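Local structure of 450aa long hypothetical fmu protein (Pyrococcus horikoshii, 2YXL) at residues A[64-69]-A[150-155]; A[58-63]-A[93-98]; A[385-390]-A[399-404]; A[395-400]-A[428-433]. The protein probably methylates RNA cytosines at carbon 5 with S-adenosyl-L-methionine as the methyl donor, as do related archaeal and bacterial enzymes. All blocks are in the same frame, centred on the assembly; numbering follows the deposited sequence.

Contact 1: residues A[64-69]-A[150-155]; sequences QGLIDK and ELEWKY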
# COMPACT_ATOMS: atom_id res chain seq x y z
N GLN A 64 -14.83 5.45 -1.19
CA GLN A 64 -15.01 6.08 0.12
C GLN A 64 -15.53 7.51 0.03
O GLN A 64 -16.53 7.86 0.68
CB GLN A 64 -13.71 6.04 0.91
CG GLN A 64 -13.87 6.18 2.41
CD GLN A 64 -12.57 6.48 3.12
OE1 GLN A 64 -12.10 5.68 3.94
NE2 GLN A 64 -11.96 7.62 2.81
N GLY A 65 -14.85 8.33 -0.77
CA GLY A 65 -15.20 9.74 -0.93
C GLY A 65 -16.57 9.97 -1.54
O GLY A 65 -17.25 10.94 -1.22
N LEU A 66 -16.97 9.06 -2.42
CA LEU A 66 -18.27 9.14 -3.07
C LEU A 66 -19.37 8.68 -2.12
O LEU A 66 -20.44 9.30 -2.03
CB LEU A 66 -18.27 8.34 -4.37
CG LEU A 66 -17.33 8.86 -5.47
CD1 LEU A 66 -17.05 7.79 -6.52
CD2 LEU A 66 -17.89 10.12 -6.13
N ILE A 67 -19.10 7.59 -1.39
CA ILE A 67 -19.98 7.10 -0.34
C ILE A 67 -20.25 8.20 0.71
O ILE A 67 -21.40 8.43 1.10
CB ILE A 67 -19.41 5.81 0.31
CG1 ILE A 67 -19.56 4.62 -0.66
CG2 ILE A 67 -20.09 5.51 1.65
CD1 ILE A 67 -18.74 3.38 -0.30
N ASP A 68 -19.19 8.89 1.13
CA ASP A 68 -19.29 9.98 2.10
C ASP A 68 -20.19 11.12 1.62
O ASP A 68 -20.99 11.64 2.40
CB ASP A 68 -17.90 10.51 2.48
CG ASP A 68 -17.10 9.53 3.34
OD1 ASP A 68 -17.65 8.48 3.77
OD2 ASP A 68 -15.90 9.81 3.60
N LYS A 69 -20.07 11.49 0.34
CA LYS A 69 -20.95 12.51 -0.26
C LYS A 69 -22.42 12.11 -0.20
O LYS A 69 -23.29 12.96 -0.01
CB LYS A 69 -20.56 12.81 -1.70
CG LYS A 69 -19.32 13.68 -1.86
CD LYS A 69 -19.19 14.19 -3.29
CE LYS A 69 -17.74 14.55 -3.63
NZ LYS A 69 -17.19 15.61 -2.73
N GLU A 150 -20.13 13.55 -12.44
CA GLU A 150 -20.18 12.49 -13.43
C GLU A 150 -18.78 11.93 -13.70
O GLU A 150 -18.60 10.72 -13.82
CB GLU A 150 -20.81 13.00 -14.73
CG GLU A 150 -21.46 11.92 -15.60
CD GLU A 150 -22.85 11.54 -15.12
OE1 GLU A 150 -23.82 11.81 -15.85
OE2 GLU A 150 -22.97 10.96 -14.01
N LEU A 151 -17.80 12.83 -13.77
CA LEU A 151 -16.40 12.48 -13.97
C LEU A 151 -15.84 11.68 -12.78
O LEU A 151 -15.17 10.67 -12.97
CB LEU A 151 -15.56 13.74 -14.20
CG LEU A 151 -14.03 13.66 -14.25
CD1 LEU A 151 -13.54 13.15 -15.60
CD2 LEU A 151 -13.43 15.02 -13.92
N GLU A 152 -16.13 12.15 -11.57
CA GLU A 152 -15.66 11.50 -10.35
C GLU A 152 -16.21 10.09 -10.19
O GLU A 152 -15.54 9.22 -9.64
CB GLU A 152 -16.00 12.34 -9.11
CG GLU A 152 -15.15 13.60 -8.95
CD GLU A 152 -15.34 14.28 -7.60
OE1 GLU A 152 -14.37 14.89 -7.10
OE2 GLU A 152 -16.45 14.21 -7.04
N TRP A 153 -17.44 9.87 -10.67
CA TRP A 153 -18.08 8.56 -10.60
C TRP A 153 -17.54 7.54 -11.63
O TRP A 153 -17.61 6.34 -11.39
CB TRP A 153 -19.60 8.68 -10.72
CG TRP A 153 -20.28 8.94 -9.40
CD1 TRP A 153 -20.81 10.12 -8.97
CD2 TRP A 153 -20.49 7.99 -8.34
NE1 TRP A 153 -21.34 9.97 -7.71
CE2 TRP A 153 -21.16 8.67 -7.30
CE3 TRP A 153 -20.18 6.63 -8.17
CZ2 TRP A 153 -21.53 8.05 -6.10
CZ3 TRP A 153 -20.54 6.01 -6.98
CH2 TRP A 153 -21.21 6.72 -5.97
N LYS A 154 -17.02 8.03 -12.75
CA LYS A 154 -16.45 7.13 -13.76
C LYS A 154 -15.07 6.60 -13.36
O LYS A 154 -14.78 5.42 -13.57
CB LYS A 154 -16.39 7.79 -15.14
CG LYS A 154 -17.65 7.58 -15.97
CD LYS A 154 -17.35 7.67 -17.47
CE LYS A 154 -18.57 7.28 -18.29
NZ LYS A 154 -18.29 7.28 -19.76
N TYR A 155 -14.23 7.46 -12.79
CA TYR A 155 -12.88 7.06 -12.40
C TYR A 155 -12.80 6.61 -10.94
O TYR A 155 -11.79 6.03 -10.53
CB TYR A 155 -11.88 8.19 -12.64
CG TYR A 155 -11.65 8.56 -14.10
CD1 TYR A 155 -11.13 9.80 -14.44
CD2 TYR A 155 -11.96 7.67 -15.13
CE1 TYR A 155 -10.91 10.16 -15.77
CE2 TYR A 155 -11.76 8.02 -16.46
CZ TYR A 155 -11.23 9.26 -16.77
OH TYR A 155 -11.02 9.62 -18.08

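Contact 2: residues A[58-63]-A[93-98]; sequences YDIMKK and AVDIAL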
# COMPACT_ATOMS: atom_id res chain seq x y z
N TYR A 58 -12.89 -3.65 -0.17
CA TYR A 58 -12.19 -2.85 -1.18
C TYR A 58 -13.11 -1.96 -2.01
O TYR A 58 -12.68 -0.92 -2.50
CB TYR A 58 -11.34 -3.74 -2.10
CG TYR A 58 -10.10 -4.29 -1.42
CD1 TYR A 58 -9.92 -5.66 -1.28
CD2 TYR A 58 -9.12 -3.43 -0.92
CE1 TYR A 58 -8.79 -6.18 -0.66
CE2 TYR A 58 -7.98 -3.93 -0.29
CZ TYR A 58 -7.82 -5.31 -0.16
OH TYR A 58 -6.70 -5.81 0.45
N ASP A 59 -14.37 -2.36 -2.16
CA ASP A 59 -15.36 -1.53 -2.84
C ASP A 59 -15.62 -0.25 -2.03
O ASP A 59 -15.74 0.84 -2.61
CB ASP A 59 -16.66 -2.31 -3.06
CG ASP A 59 -17.55 -1.67 -4.10
OD1 ASP A 59 -17.09 -1.46 -5.24
OD2 ASP A 59 -18.73 -1.40 -3.80
N ILE A 60 -15.70 -0.38 -0.71
CA ILE A 60 -15.88 0.76 0.18
C ILE A 60 -14.64 1.67 0.17
O ILE A 60 -14.76 2.89 0.02
CB ILE A 60 -16.23 0.33 1.64
CG1 ILE A 60 -17.58 -0.40 1.69
CG2 ILE A 60 -16.24 1.53 2.58
CD1 ILE A 60 -17.83 -1.20 2.95
N MET A 61 -13.46 1.07 0.31
CA MET A 61 -12.21 1.82 0.28
C MET A 61 -12.07 2.61 -1.02
O MET A 61 -11.75 3.80 -1.00
CB MET A 61 -11.00 0.89 0.47
CG MET A 61 -10.90 0.27 1.86
SD MET A 61 -11.01 1.50 3.17
CE MET A 61 -10.79 0.49 4.64
N LYS A 62 -12.35 1.94 -2.14
CA LYS A 62 -12.25 2.53 -3.47
C LYS A 62 -13.20 3.72 -3.68
O LYS A 62 -12.82 4.71 -4.30
CB LYS A 62 -12.48 1.44 -4.52
CG LYS A 62 -12.28 1.85 -5.97
CD LYS A 62 -12.11 0.63 -6.87
CE LYS A 62 -13.33 -0.30 -6.87
NZ LYS A 62 -13.10 -1.54 -7.67
N LYS A 63 -14.42 3.61 -3.16
CA LYS A 63 -15.46 4.62 -3.39
C LYS A 63 -15.73 5.51 -2.17
O LYS A 63 -16.72 6.24 -2.13
CB LYS A 63 -16.76 3.94 -3.82
CG LYS A 63 -16.62 3.06 -5.05
CD LYS A 63 -17.86 2.20 -5.24
CE LYS A 63 -17.76 1.37 -6.50
NZ LYS A 63 -18.87 0.39 -6.58
N ALA A 93 -23.41 0.26 4.99
CA ALA A 93 -24.82 0.22 4.59
C ALA A 93 -25.08 0.89 3.24
O ALA A 93 -25.81 0.36 2.41
CB ALA A 93 -25.71 0.83 5.67
N VAL A 94 -24.46 2.06 3.03
CA VAL A 94 -24.61 2.80 1.77
C VAL A 94 -24.02 2.01 0.60
O VAL A 94 -24.63 1.94 -0.47
CB VAL A 94 -23.99 4.22 1.87
CG1 VAL A 94 -23.85 4.87 0.48
CG2 VAL A 94 -24.83 5.11 2.79
N ASP A 95 -22.86 1.41 0.81
CA ASP A 95 -22.21 0.59 -0.21
C ASP A 95 -23.03 -0.65 -0.57
O ASP A 95 -23.16 -1.00 -1.75
CB ASP A 95 -20.81 0.18 0.24
CG ASP A 95 -20.01 -0.46 -0.87
OD1 ASP A 95 -19.72 -1.67 -0.77
OD2 ASP A 95 -19.68 0.24 -1.84
N ILE A 96 -23.57 -1.31 0.45
CA ILE A 96 -24.37 -2.51 0.25
C ILE A 96 -25.69 -2.17 -0.47
O ILE A 96 -26.08 -2.87 -1.41
CB ILE A 96 -24.58 -3.29 1.57
CG1 ILE A 96 -23.31 -4.08 1.90
CG2 ILE A 96 -25.77 -4.24 1.47
CD1 ILE A 96 -23.28 -4.70 3.29
N ALA A 97 -26.33 -1.09 -0.05
CA ALA A 97 -27.60 -0.65 -0.64
C ALA A 97 -27.47 -0.17 -2.08
O ALA A 97 -28.33 -0.46 -2.91
CB ALA A 97 -28.26 0.42 0.22
N LEU A 98 -26.40 0.56 -2.38
CA LEU A 98 -26.22 1.14 -3.71
C LEU A 98 -25.66 0.17 -4.74
O LEU A 98 -26.00 0.26 -5.92
CB LEU A 98 -25.33 2.39 -3.66
CG LEU A 98 -25.82 3.67 -2.98
CD1 LEU A 98 -24.83 4.79 -3.26
CD2 LEU A 98 -27.22 4.07 -3.42

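Contact 3: residues A[385-390]-A[399-404]; sequences LLYTTC and KNIRWF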
# COMPACT_ATOMS: atom_id res chain seq x y z
N LEU A 385 23.85 5.66 -5.33
CA LEU A 385 22.64 6.03 -4.61
C LEU A 385 21.43 5.67 -5.47
O LEU A 385 21.37 6.05 -6.64
CB LEU A 385 22.64 7.54 -4.32
CG LEU A 385 21.79 8.16 -3.20
CD1 LEU A 385 21.81 9.68 -3.32
CD2 LEU A 385 20.36 7.68 -3.16
N LEU A 386 20.48 4.94 -4.89
CA LEU A 386 19.20 4.72 -5.56
C LEU A 386 18.09 5.42 -4.80
O LEU A 386 17.90 5.21 -3.60
CB LEU A 386 18.88 3.24 -5.75
CG LEU A 386 17.49 2.91 -6.34
CD1 LEU A 386 17.35 3.34 -7.80
CD2 LEU A 386 17.18 1.44 -6.18
N TYR A 387 17.36 6.26 -5.52
CA TYR A 387 16.20 6.94 -4.98
C TYR A 387 14.94 6.33 -5.58
O TYR A 387 14.82 6.22 -6.81
CB TYR A 387 16.30 8.44 -5.29
CG TYR A 387 15.10 9.26 -4.87
CD1 TYR A 387 14.97 9.74 -3.57
CD2 TYR A 387 14.10 9.58 -5.79
CE1 TYR A 387 13.88 10.51 -3.18
CE2 TYR A 387 13.00 10.36 -5.42
CZ TYR A 387 12.90 10.82 -4.12
OH TYR A 387 11.81 11.57 -3.75
N THR A 388 14.03 5.90 -4.72
CA THR A 388 12.75 5.36 -5.16
C THR A 388 11.61 5.91 -4.33
O THR A 388 11.78 6.18 -3.14
CB THR A 388 12.68 3.81 -5.09
OG1 THR A 388 12.88 3.36 -3.75
CG2 THR A 388 13.69 3.15 -6.01
N THR A 389 10.47 6.10 -4.98
CA THR A 389 9.19 6.31 -4.31
C THR A 389 8.15 5.40 -4.96
O THR A 389 8.35 4.91 -6.07
CB THR A 389 8.69 7.77 -4.44
OG1 THR A 389 8.21 8.00 -5.77
CG2 THR A 389 9.79 8.78 -4.09
N CYS A 390 7.05 5.17 -4.25
CA CYS A 390 5.89 4.54 -4.87
C CYS A 390 4.83 5.62 -5.13
O CYS A 390 3.65 5.45 -4.82
CB CYS A 390 5.35 3.40 -4.01
SG CYS A 390 5.14 3.81 -2.29
N LYS A 399 11.34 15.96 -10.49
CA LYS A 399 11.63 17.29 -9.94
C LYS A 399 12.71 17.21 -8.86
O LYS A 399 13.62 18.03 -8.83
CB LYS A 399 10.35 17.91 -9.39
CG LYS A 399 10.50 19.28 -8.76
CD LYS A 399 9.22 19.66 -8.04
CE LYS A 399 9.17 21.13 -7.67
NZ LYS A 399 7.79 21.53 -7.28
N ASN A 400 12.59 16.23 -7.97
CA ASN A 400 13.56 16.02 -6.89
C ASN A 400 14.94 15.57 -7.36
O ASN A 400 15.94 15.80 -6.66
CB ASN A 400 13.01 15.04 -5.85
CG ASN A 400 12.09 15.71 -4.83
OD1 ASN A 400 11.94 16.93 -4.81
ND2 ASN A 400 11.49 14.89 -3.98
N ILE A 401 15.00 14.93 -8.52
CA ILE A 401 16.27 14.48 -9.10
C ILE A 401 16.97 15.60 -9.87
O ILE A 401 18.18 15.76 -9.76
CB ILE A 401 16.09 13.19 -9.96
CG1 ILE A 401 15.54 12.04 -9.11
CG2 ILE A 401 17.41 12.77 -10.63
CD1 ILE A 401 16.30 11.76 -7.81
N ARG A 402 16.19 16.37 -10.63
CA ARG A 402 16.72 17.55 -11.33
C ARG A 402 17.34 18.54 -10.35
O ARG A 402 18.37 19.15 -10.64
CB ARG A 402 15.63 18.24 -12.16
CG ARG A 402 15.34 17.57 -13.49
CD ARG A 402 14.54 18.48 -14.40
NE ARG A 402 13.95 17.75 -15.53
CZ ARG A 402 12.77 17.15 -15.50
NH1 ARG A 402 12.32 16.51 -16.57
NH2 ARG A 402 12.02 17.18 -14.40
N TRP A 403 16.70 18.70 -9.19
CA TRP A 403 17.23 19.51 -8.10
C TRP A 403 18.54 18.93 -7.57
O TRP A 403 19.51 19.66 -7.36
CB TRP A 403 16.21 19.64 -6.96
CG TRP A 403 16.78 20.28 -5.72
CD1 TRP A 403 16.89 21.62 -5.47
CD2 TRP A 403 17.32 19.61 -4.58
NE1 TRP A 403 17.46 21.83 -4.24
CE2 TRP A 403 17.74 20.61 -3.67
CE3 TRP A 403 17.50 18.26 -4.23
CZ2 TRP A 403 18.32 20.31 -2.43
CZ3 TRP A 403 18.08 17.96 -3.00
CH2 TRP A 403 18.49 18.98 -2.12
N PHE A 404 18.55 17.61 -7.37
CA PHE A 404 19.72 16.90 -6.85
C PHE A 404 20.93 17.03 -7.77
O PHE A 404 22.05 17.21 -7.30
CB PHE A 404 19.38 15.43 -6.60
CG PHE A 404 20.44 14.67 -5.86
CD1 PHE A 404 21.36 13.89 -6.55
CD2 PHE A 404 20.53 14.74 -4.48
CE1 PHE A 404 22.35 13.19 -5.87
CE2 PHE A 404 21.51 14.03 -3.79
CZ PHE A 404 22.42 13.26 -4.48

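Contact 4: residues A[395-400]-A[428-433]; sequences EENEKN and TMRAWP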
# COMPACT_ATOMS: atom_id res chain seq x y z
N GLU A 395 6.59 15.90 -8.85
CA GLU A 395 7.10 16.68 -7.71
C GLU A 395 7.97 15.88 -6.74
O GLU A 395 8.91 16.41 -6.16
CB GLU A 395 5.95 17.34 -6.95
CG GLU A 395 5.61 18.75 -7.40
CD GLU A 395 4.99 18.81 -8.80
OE1 GLU A 395 5.06 19.89 -9.42
OE2 GLU A 395 4.43 17.80 -9.26
N GLU A 396 7.63 14.60 -6.56
CA GLU A 396 8.35 13.73 -5.65
C GLU A 396 9.47 12.97 -6.36
O GLU A 396 10.34 12.38 -5.72
CB GLU A 396 7.39 12.73 -5.02
CG GLU A 396 6.51 13.31 -3.94
CD GLU A 396 5.37 12.38 -3.58
OE1 GLU A 396 5.54 11.60 -2.62
OE2 GLU A 396 4.32 12.43 -4.26
N ASN A 397 9.43 13.00 -7.69
CA ASN A 397 10.29 12.16 -8.51
C ASN A 397 11.29 12.93 -9.38
O ASN A 397 12.38 13.27 -8.92
CB ASN A 397 9.43 11.21 -9.36
CG ASN A 397 8.58 10.28 -8.51
OD1 ASN A 397 7.46 9.93 -8.89
ND2 ASN A 397 9.11 9.86 -7.37
N GLU A 398 10.91 13.20 -10.63
CA GLU A 398 11.79 13.85 -11.61
C GLU A 398 12.24 15.24 -11.16
O GLU A 398 13.38 15.64 -11.42
CB GLU A 398 11.12 13.93 -12.99
CG GLU A 398 11.08 12.60 -13.75
CD GLU A 398 9.85 11.75 -13.44
OE1 GLU A 398 9.64 10.74 -14.14
OE2 GLU A 398 9.10 12.08 -12.50
N LYS A 399 11.34 15.96 -10.49
CA LYS A 399 11.63 17.29 -9.94
C LYS A 399 12.71 17.21 -8.86
O LYS A 399 13.62 18.03 -8.83
CB LYS A 399 10.35 17.91 -9.39
CG LYS A 399 10.50 19.28 -8.76
CD LYS A 399 9.22 19.66 -8.04
CE LYS A 399 9.17 21.13 -7.67
NZ LYS A 399 7.79 21.53 -7.28
N ASN A 400 12.59 16.23 -7.97
CA ASN A 400 13.56 16.02 -6.89
C ASN A 400 14.94 15.57 -7.36
O ASN A 400 15.94 15.80 -6.66
CB ASN A 400 13.01 15.04 -5.85
CG ASN A 400 12.09 15.71 -4.83
OD1 ASN A 400 11.94 16.93 -4.81
ND2 ASN A 400 11.49 14.89 -3.98
N THR A 428 16.02 7.77 -15.84
CA THR A 428 15.15 7.34 -14.75
C THR A 428 14.10 6.37 -15.27
O THR A 428 13.78 6.35 -16.46
CB THR A 428 14.45 8.53 -14.04
OG1 THR A 428 13.55 9.19 -14.95
CG2 THR A 428 15.48 9.53 -13.52
N MET A 429 13.55 5.57 -14.36
CA MET A 429 12.63 4.51 -14.73
C MET A 429 11.33 4.61 -13.94
O MET A 429 11.34 4.95 -12.76
CB MET A 429 13.28 3.15 -14.50
CG MET A 429 12.50 1.95 -15.03
SD MET A 429 13.50 0.46 -15.09
CE MET A 429 13.81 0.15 -13.35
N ARG A 430 10.22 4.33 -14.62
CA ARG A 430 8.90 4.32 -13.98
C ARG A 430 8.14 3.02 -14.26
O ARG A 430 8.19 2.49 -15.37
CB ARG A 430 8.06 5.51 -14.44
CG ARG A 430 8.38 6.81 -13.73
CD ARG A 430 7.45 7.91 -14.21
NE ARG A 430 7.54 9.12 -13.39
CZ ARG A 430 6.59 9.54 -12.56
NH1 ARG A 430 5.45 8.85 -12.42
NH2 ARG A 430 6.76 10.65 -11.86
N ALA A 431 7.47 2.52 -13.23
CA ALA A 431 6.51 1.42 -13.37
C ALA A 431 5.11 2.00 -13.27
O ALA A 431 4.87 2.96 -12.54
CB ALA A 431 6.73 0.37 -12.29
N TRP A 432 4.19 1.41 -14.03
CA TRP A 432 2.80 1.84 -14.06
C TRP A 432 1.86 0.64 -13.94
O TRP A 432 2.10 -0.40 -14.55
CB TRP A 432 2.50 2.59 -15.36
CG TRP A 432 3.22 3.89 -15.50
CD1 TRP A 432 4.37 4.13 -16.20
CD2 TRP A 432 2.83 5.15 -14.92
NE1 TRP A 432 4.72 5.46 -16.10
CE2 TRP A 432 3.79 6.11 -15.32
CE3 TRP A 432 1.76 5.56 -14.11
CZ2 TRP A 432 3.72 7.45 -14.93
CZ3 TRP A 432 1.69 6.89 -13.73
CH2 TRP A 432 2.67 7.82 -14.14
N PRO A 433 0.78 0.79 -13.15
CA PRO A 433 -0.22 -0.28 -12.97
C PRO A 433 -0.83 -0.75 -14.29
O PRO A 433 -0.96 -1.96 -14.50
CB PRO A 433 -1.28 0.38 -12.08
CG PRO A 433 -0.57 1.48 -11.38
CD PRO A 433 0.44 1.99 -12.36

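Contact 1: residues A[64-69]-A[150-155]
L66 lies across one face of the W153 indole and touches it with three carbons. L66 CD2 sits over the pyrrole part in a CH-pi contact, 3.8 Å from the centroid of the five-membered ring of W153 and close to its normal. L66 CB meets W153 CZ2 at 3.7 Å, and L66 CD1 reaches W153 CE3 at the same distance. The two side chains slide past each other in opposite directions, with the isobutyl group spread along the indole instead of poking it at one point. With chi1 at -65°, L66 CG lies anti to the carbonyl carbon and the branch leans toward helix 147-155, whose backbone L66 CD1 also meets at E152 O (3.7 Å). A serine in place of W153 would probably leave L66 without the flat surface on which both its methyl groups rest. At one margin the contact turns polar: K69 bends at its last torsion and crosses E152 at about a right angle. The charges stay beyond salt-bridge range, with K69 NZ 4.6 Å from E152 OE2, so any attraction is probably modest; the firmer partner of E152 is the backbone N of S159, held through OE1. W354 of helix 352-355 also packs against L66, and F99 touches W153. The axes of the two short segments pass 10.7 Å apart at 135°; no hydrogen bond joins the segments, which meet chiefly through side chains. A leucine laid over an indole face here joins two helices of the all-helical N-terminal part of the chain, probably akin to the NusB-like domain of bacterial RsmB.

Contact 2: residues A[58-63]-A[93-98]
D59 and D95 both carry CG anti to the backbone N (chi1 -162° and -170°), and these torsions send two carboxylates into the gap between their helices. The setting is a steep helix crossing within the N-terminal helical bundle: segments 58-63 and 93-98, of helices 47-75 and 84-99, cross at 103°, and the CA atoms of I60 and D95 come within 6.3 Å of each other. The carboxylates are turned well out of each other's plane, with D59 OD2 2.7 Å from D95 OD2. I60 lies beside the pair, its CG1 3.5 Å from D95 OD1. K63, one turn after D59, brings a positive charge to this buried pair and probably tempers its negative charge; its NZ also makes a cation-pi contact with F99. D95 OD1 has a weak hydrogen bond from H100. An alanine at D59 would probably leave the K63 ammonium group without its salt-bridge mate and open a gap beside D95. That salt bridge lies within the turn of a single helix: K63 NZ donates to D59 OD1 at 2.9 Å, arriving on the syn side of the oxygen and only slightly out of the carboxylate plane.

Contact 3: residues A[385-390]-A[399-404]
Strand 385-389 and helix 399-404 run nearly antiparallel, at 154° with their axes 10.8 Å apart, and the CA atoms of Y387 and I401 are the nearest pair, 8.6 Å apart. Across this gap I401 sends CD1 to the Y387 ring, 3.7 Å from Y387 CD2 and 4.0 Å from Y387 CG, as the two side chains pass in opposite directions. Y387 CG stands anti to the backbone N (chi1 175°), which carries the phenol off the sheet and on toward the start of the helix. There Y387 OH comes 3.3 Å from N400 ND2, but its firm hydrogen bond is to the backbone O of E396. The N400 amide is steeply inclined to the ring, and its OD1 is held by R369. Toward the other end of the strand, L385 CD1 meets F404 CZ at 3.8 Å, the two side chains coming from opposite directions. The strand leads into C390, the probable catalytic nucleophile. In the class I methyltransferase fold, strand 383-389 lies between parallel strand 331-337 and antiparallel strand 441-447; helix 398-407 packs on one face of this sheet beside helix 361-376, whose L372 touches both Y387 and F404.

Contact 4: residues A[395-400]-A[428-433]
The first turn of helix 398-407 is tied to strand 429-431 of the methyltransferase domain by a buried salt bridge between E398 and R430. The arginine grips the carboxylate side-on, with NE and NH2 each serving one oxygen. R430 NE donates to E398 OE1 at 2.8 Å, and R430 NH2 donates to E398 OE2 at the same 2.8 Å. With N-H...O angles of 160° and 168°, both bonds are fairly straight. Each oxygen uses its syn lone pair, and the carboxylate lies only 10° from the guanidinium plane, so the two bonds together fix the rotation of both flat groups. The partners approach from opposite directions. R430 is extended from CG to NE and reaches straight across, whereas E398 folds at chi2 to turn its carboxylate toward the strand. The aliphatic part of the arginine stays close as well, R430 CD lying 3.6 Å from E398 OE1. Second-shell bonds steady the pair: E398 OE1 also accepts from the backbone N of F424, and R430 NH1 donates to the backbone O of I392. Being the first residue of its helix, E398 would probably also be favoured by the helix dipole. F442 of strand 441-447 packs against E398 and T428. The neighbouring N397 side chain is about 8 Å from that of C390, the probable nucleophile. Such a side-on arginine-glutamate pair is a classic way of neutralising two charges inside a protein; here it joins helix to strand near the probable active site of an RsmB/NOP-type methyltransferase.

Overall arrangement
From the N terminus, helix 47-75 opens two contacts in succession. Contact 2 starts at 58-63 and closes on 93-98; contact 1 starts at 64-69 and closes later, on 150-155. Their segments alternate, so the two loops cross, and they meet where I67 packs against D95. Together they tie helices 84-99 and 147-155 to one long helix. Far along the chain, contact 3 closes the short connection from strand 383-389 to helix 398-407, while contact 4 opens at 395-400, on the stretch where contact 3 ends, and closes on 428-433. This second pair binds helix 398-407 to the sheet of the methyltransferase domain. Contacts 1 and 2 touch neither contact 3 nor contact 4.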